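PDB 5CB8: probable adenylyl-sulfate kinase from Synechocystis sp., which phosphorylates adenosine 5'-phosphosulfate with ATP to give 3'-phosphoadenylyl sulfate, the activated form of sulfate. Local coordinates for residues B[40-49]-B[178-186]. Sequence-based numbering, arbitrary orientation.
Sequences TITHALEKKL and LDESVGKIW
Trp186, Val182 and Ile41 are the residues most deeply engaged where two helices of the P-loop kinase fold meet: helix 38-50, which follows the phosphate-binding loop, and helix 178-191 near the C-terminus. Both lie on the same side of the parallel sheet; the axes of 40-49 and 178-186 approach to 9.7 Å and cross at -60°. No hydrogen bond links the two segments. Val182 enters as a knob into the hole formed by Ile41, Ala44, Leu45 and Lys48, its CG2 meeting Ala44 CB at 3.7 Å while CG1 touches both Leu45 CD1 and Lys48 CD. Ile41 spreads its branches, CG2 reaching Ile185 CD1 at 3.7 Å and CG1 running past Leu178 CD1, and its side chain also touches Cys171 of strand 169-171. At the other end of the interface, Trp186 CG is anti to the backbone N (chi1 -173°), which sends the indole across to helix 38-50. There Leu49 CD2 meets Trp186 CZ3 obliquely at 3.5 Å, and Leu45 CD1 comes up to the ring edge. Were Trp186 replaced by alanine, Leu49 would probably face a gap and the Lys48 chain would lose the surface it rests on. That chain is extended as far as CE, which makes a CH-pi contact over one indole face, then bends at its last torsion to put Lys48 NZ 5.0 Å from the centroid of the six-membered ring of Trp186, a cation-pi contact only 9° off the ring normal.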
ATOM      1  N   THR B  40     -18.930  -4.671 -10.426  1.00 20.82           N
ATOM      2  CA  THR B  40     -20.112  -5.451 -10.068  1.00 24.61           C
ATOM      3  C   THR B  40     -19.733  -6.863  -9.603  1.00 22.47           C
ATOM      4  O   THR B  40     -20.258  -7.366  -8.598  1.00 24.51           O
ATOM      5  CB  THR B  40     -21.094  -5.529 -11.250  1.00 28.99           C
ATOM      6  OG1 THR B  40     -21.587  -4.214 -11.544  1.00 28.26           O
ATOM      7  CG2 THR B  40     -22.270  -6.436 -10.925  1.00 27.38           C
ATOM      8  N   ILE B  41     -18.815  -7.489 -10.334  1.00 20.26           N
ATOM      9  CA  ILE B  41     -18.331  -8.824  -9.989  1.00 23.77           C
ATOM     10  C   ILE B  41     -17.523  -8.767  -8.701  1.00 19.52           C
ATOM     11  O   ILE B  41     -17.669  -9.621  -7.821  1.00 20.90           O
ATOM     12  CB  ILE B  41     -17.454  -9.422 -11.116  1.00 18.64           C
ATOM     13  CG1 ILE B  41     -18.317  -9.756 -12.341  1.00 19.98           C
ATOM     14  CG2 ILE B  41     -16.734 -10.690 -10.630  1.00 18.61           C
ATOM     15  CD1 ILE B  41     -17.513 -10.200 -13.569  1.00 20.99           C
ATOM     16  N   THR B  42     -16.659  -7.762  -8.603  1.00 19.93           N
ATOM     17  CA  THR B  42     -15.860  -7.552  -7.405  1.00 20.26           C
ATOM     18  C   THR B  42     -16.738  -7.492  -6.163  1.00 24.73           C
ATOM     19  O   THR B  42     -16.474  -8.181  -5.170  1.00 23.65           O
ATOM     20  CB  THR B  42     -15.043  -6.262  -7.535  1.00 20.45           C
ATOM     21  OG1 THR B  42     -14.137  -6.411  -8.634  1.00 19.18           O
ATOM     22  CG2 THR B  42     -14.250  -5.982  -6.261  1.00 21.05           C
ATOM     23  N   HIS B  43     -17.792  -6.683  -6.220  1.00 21.30           N
ATOM     24  CA  HIS B  43     -18.639  -6.483  -5.049  1.00 27.64           C
ATOM     25  C   HIS B  43     -19.397  -7.753  -4.692  1.00 26.56           C
ATOM     26  O   HIS B  43     -19.529  -8.096  -3.516  1.00 26.33           O
ATOM     27  CB  HIS B  43     -19.588  -5.309  -5.280  1.00 29.22           C
ATOM     28  CG  HIS B  43     -18.899  -3.978  -5.297  1.00 40.29           C
ATOM     29  ND1 HIS B  43     -19.504  -2.831  -5.767  1.00 45.81           N
ATOM     30  CD2 HIS B  43     -17.658  -3.611  -4.893  1.00 34.95           C
ATOM     31  CE1 HIS B  43     -18.666  -1.815  -5.651  1.00 41.98           C
ATOM     32  NE2 HIS B  43     -17.538  -2.262  -5.127  1.00 38.91           N
ATOM     33  N   ALA B  44     -19.875  -8.468  -5.707  1.00 28.21           N
ATOM     34  CA  ALA B  44     -20.615  -9.704  -5.470  1.00 29.15           C
ATOM     35  C   ALA B  44     -19.696 -10.779  -4.907  1.00 29.09           C
ATOM     36  O   ALA B  44     -20.082 -11.544  -4.013  1.00 28.88           O
ATOM     37  CB  ALA B  44     -21.282 -10.184  -6.755  1.00 26.66           C
ATOM     38  N   LEU B  45     -18.482 -10.844  -5.441  1.00 22.76           N
ATOM     39  CA  LEU B  45     -17.483 -11.790  -4.959  1.00 27.35           C
ATOM     40  C   LEU B  45     -17.053 -11.459  -3.527  1.00 22.87           C
ATOM     41  O   LEU B  45     -16.881 -12.350  -2.696  1.00 27.90           O
ATOM     42  CB  LEU B  45     -16.262 -11.776  -5.884  1.00 23.81           C
ATOM     43  CG  LEU B  45     -15.142 -12.743  -5.494  1.00 25.50           C
ATOM     44  CD1 LEU B  45     -15.676 -14.167  -5.413  1.00 23.35           C
ATOM     45  CD2 LEU B  45     -13.972 -12.651  -6.472  1.00 23.94           C
ATOM     46  N   GLU B  46     -16.859 -10.173  -3.258  1.00 23.85           N
ATOM     47  CA  GLU B  46     -16.508  -9.711  -1.921  1.00 23.27           C
ATOM     48  C   GLU B  46     -17.566 -10.175  -0.917  1.00 28.13           C
ATOM     49  O   GLU B  46     -17.237 -10.753   0.125  1.00 28.99           O
ATOM     50  CB  GLU B  46     -16.411  -8.187  -1.909  1.00 28.68           C
ATOM     51  CG  GLU B  46     -16.187  -7.599  -0.524  1.00 33.19           C
ATOM     52  CD  GLU B  46     -16.266  -6.086  -0.509  1.00 34.14           C
ATOM     53  OE1 GLU B  46     -16.752  -5.494  -1.496  1.00 27.74           O
ATOM     54  OE2 GLU B  46     -15.841  -5.485   0.500  1.00 36.20           O
ATOM     55  N   LYS B  47     -18.836  -9.932  -1.236  1.00 26.11           N
ATOM     56  CA  LYS B  47     -19.920 -10.340  -0.342  1.00 29.93           C
ATOM     57  C   LYS B  47     -19.905 -11.842  -0.089  1.00 31.37           C
ATOM     58  O   LYS B  47     -20.064 -12.286   1.052  1.00 33.03           O
ATOM     59  CB  LYS B  47     -21.290  -9.913  -0.884  1.00 31.31           C
ATOM     60  CG  LYS B  47     -22.468 -10.414  -0.029  1.00 33.71           C
ATOM     61  CD  LYS B  47     -23.728  -9.577  -0.229  1.00 46.69           C
ATOM     62  CE  LYS B  47     -24.872 -10.048   0.680  1.00 52.14           C
ATOM     63  NZ  LYS B  47     -24.392 -10.765   1.902  1.00 51.74           N
ATOM     64  N   LYS B  48     -19.710 -12.621  -1.151  1.00 28.22           N
ATOM     65  CA  LYS B  48     -19.742 -14.079  -1.050  1.00 28.34           C
ATOM     66  C   LYS B  48     -18.609 -14.569  -0.152  1.00 32.98           C
ATOM     67  O   LYS B  48     -18.798 -15.455   0.682  1.00 32.40           O
ATOM     68  CB  LYS B  48     -19.645 -14.713  -2.445  1.00 34.11           C
ATOM     69  CG  LYS B  48     -20.080 -16.177  -2.516  1.00 38.31           C
ATOM     70  CD  LYS B  48     -20.085 -16.694  -3.956  1.00 35.50           C
ATOM     71  CE  LYS B  48     -20.373 -18.198  -4.017  1.00 37.93           C
ATOM     72  NZ  LYS B  48     -21.708 -18.551  -3.458  1.00 39.63           N
ATOM     73  N   LEU B  49     -17.432 -13.975  -0.322  1.00 27.34           N
ATOM     74  CA  LEU B  49     -16.271 -14.325   0.487  1.00 26.33           C
ATOM     75  C   LEU B  49     -16.449 -13.912   1.948  1.00 30.78           C
ATOM     76  O   LEU B  49     -16.176 -14.702   2.860  1.00 35.21           O
ATOM     77  CB  LEU B  49     -15.016 -13.684  -0.102  1.00 24.59           C
ATOM     78  CG  LEU B  49     -14.485 -14.340  -1.377  1.00 26.35           C
ATOM     79  CD1 LEU B  49     -13.432 -13.466  -2.046  1.00 23.84           C
ATOM     80  CD2 LEU B  49     -13.902 -15.695  -1.053  1.00 27.26           C
ATOM     81  N   LEU B 178     -24.475 -12.807 -13.630  1.00 25.67           N
ATOM     82  CA  LEU B 178     -23.525 -12.413 -12.586  1.00 31.08           C
ATOM     83  C   LEU B 178     -23.099 -13.596 -11.720  1.00 31.76           C
ATOM     84  O   LEU B 178     -21.909 -13.779 -11.452  1.00 24.96           O
ATOM     85  CB  LEU B 178     -24.112 -11.307 -11.703  1.00 26.20           C
ATOM     86  CG  LEU B 178     -23.177 -10.817 -10.596  1.00 27.18           C
ATOM     87  CD1 LEU B 178     -21.908 -10.252 -11.209  1.00 27.48           C
ATOM     88  CD2 LEU B 178     -23.841  -9.769  -9.720  1.00 29.37           C
ATOM     89  N   ASP B 179     -24.073 -14.394 -11.284  1.00 29.49           N
ATOM     90  CA  ASP B 179     -23.787 -15.554 -10.442  1.00 34.74           C
ATOM     91  C   ASP B 179     -22.877 -16.565 -11.141  1.00 31.17           C
ATOM     92  O   ASP B 179     -22.078 -17.255 -10.494  1.00 27.90           O
ATOM     93  CB  ASP B 179     -25.090 -16.240 -10.015  1.00 41.35           C
ATOM     94  CG  ASP B 179     -25.829 -15.474  -8.937  1.00 49.66           C
ATOM     95  OD1 ASP B 179     -25.216 -14.593  -8.296  1.00 57.13           O
ATOM     96  OD2 ASP B 179     -27.024 -15.769  -8.722  1.00 57.50           O
ATOM     97  N   GLU B 180     -23.009 -16.666 -12.461  1.00 30.25           N
ATOM     98  CA  GLU B 180     -22.149 -17.557 -13.230  1.00 28.06           C
ATOM     99  C   GLU B 180     -20.712 -17.029 -13.231  1.00 25.87           C
ATOM    100  O   GLU B 180     -19.761 -17.796 -13.041  1.00 22.41           O
ATOM    101  CB  GLU B 180     -22.667 -17.718 -14.663  1.00 33.58           C
ATOM    102  CG  GLU B 180     -21.951 -18.803 -15.456  1.00 42.80           C
ATOM    103  CD  GLU B 180     -22.484 -18.962 -16.875  1.00 49.76           C
ATOM    104  OE1 GLU B 180     -23.490 -18.296 -17.224  1.00 40.98           O
ATOM    105  OE2 GLU B 180     -21.883 -19.754 -17.638  1.00 41.78           O
ATOM    106  N   SER B 181     -20.553 -15.720 -13.417  1.00 22.80           N
ATOM    107  CA  SER B 181     -19.218 -15.133 -13.417  1.00 22.53           C
ATOM    108  C   SER B 181     -18.541 -15.294 -12.058  1.00 23.50           C
ATOM    109  O   SER B 181     -17.399 -15.756 -11.977  1.00 20.24           O
ATOM    110  CB  SER B 181     -19.273 -13.655 -13.819  1.00 24.19           C
ATOM    111  OG  SER B 181     -19.892 -13.504 -15.084  1.00 26.05           O
ATOM    112  N   VAL B 182     -19.242 -14.906 -10.994  1.00 21.74           N
ATOM    113  CA  VAL B 182     -18.724 -15.084  -9.636  1.00 22.20           C
ATOM    114  C   VAL B 182     -18.439 -16.560  -9.367  1.00 23.92           C
ATOM    115  O   VAL B 182     -17.402 -16.914  -8.795  1.00 26.23           O
ATOM    116  CB  VAL B 182     -19.726 -14.559  -8.574  1.00 26.47           C
ATOM    117  CG1 VAL B 182     -19.244 -14.893  -7.172  1.00 29.43           C
ATOM    118  CG2 VAL B 182     -19.921 -13.056  -8.725  1.00 25.45           C
ATOM    119  N   GLY B 183     -19.361 -17.423  -9.789  1.00 25.99           N
ATOM    120  CA  GLY B 183     -19.221 -18.853  -9.573  1.00 26.28           C
ATOM    121  C   GLY B 183     -17.934 -19.429 -10.143  1.00 24.87           C
ATOM    122  O   GLY B 183     -17.307 -20.289  -9.520  1.00 25.75           O
ATOM    123  N   LYS B 184     -17.532 -18.961 -11.322  1.00 22.44           N
ATOM    124  CA  LYS B 184     -16.310 -19.461 -11.952  1.00 22.08           C
ATOM    125  C   LYS B 184     -15.060 -19.031 -11.189  1.00 20.63           C
ATOM    126  O   LYS B 184     -14.099 -19.796 -11.083  1.00 24.75           O
ATOM    127  CB  LYS B 184     -16.218 -19.020 -13.426  1.00 21.43           C
ATOM    128  CG  LYS B 184     -17.215 -19.734 -14.347  1.00 27.20           C
ATOM    129  CD  LYS B 184     -16.921 -19.508 -15.838  1.00 27.33           C
ATOM    130  CE  LYS B 184     -17.231 -18.085 -16.286  1.00 29.61           C
ATOM    131  NZ  LYS B 184     -17.189 -17.951 -17.782  1.00 24.30           N
ATOM    132  N   ILE B 185     -15.067 -17.808 -10.664  1.00 19.91           N
ATOM    133  CA  ILE B 185     -13.930 -17.326  -9.883  1.00 19.83           C
ATOM    134  C   ILE B 185     -13.856 -18.145  -8.596  1.00 21.55           C
ATOM    135  O   ILE B 185     -12.797 -18.656  -8.241  1.00 22.54           O
ATOM    136  CB  ILE B 185     -14.047 -15.818  -9.576  1.00 19.23           C
ATOM    137  CG1 ILE B 185     -14.020 -15.020 -10.883  1.00 17.76           C
ATOM    138  CG2 ILE B 185     -12.920 -15.358  -8.670  1.00 21.76           C
ATOM    139  CD1 ILE B 185     -14.428 -13.538 -10.737  1.00 17.21           C
ATOM    140  N   TRP B 186     -14.995 -18.295  -7.924  1.00 20.84           N
ATOM    141  CA  TRP B 186     -15.078 -19.074  -6.688  1.00 21.78           C
ATOM    142  C   TRP B 186     -14.558 -20.488  -6.903  1.00 22.38           C
ATOM    143  O   TRP B 186     -13.790 -21.003  -6.094  1.00 22.62           O
ATOM    144  CB  TRP B 186     -16.533 -19.124  -6.197  1.00 24.08           C
ATOM    145  CG  TRP B 186     -16.715 -19.754  -4.830  1.00 29.86           C
ATOM    146  CD1 TRP B 186     -16.847 -21.084  -4.541  1.00 33.46           C
ATOM    147  CD2 TRP B 186     -16.802 -19.062  -3.576  1.00 25.73           C
ATOM    148  NE1 TRP B 186     -16.996 -21.260  -3.183  1.00 34.22           N
ATOM    149  CE2 TRP B 186     -16.973 -20.032  -2.571  1.00 31.84           C
ATOM    150  CE3 TRP B 186     -16.747 -17.713  -3.211  1.00 30.11           C
ATOM    151  CZ2 TRP B 186     -17.093 -19.694  -1.220  1.00 36.87           C
ATOM    152  CZ3 TRP B 186     -16.864 -17.382  -1.872  1.00 33.83           C
ATOM    153  CH2 TRP B 186     -17.037 -18.365  -0.897  1.00 36.74           C
TER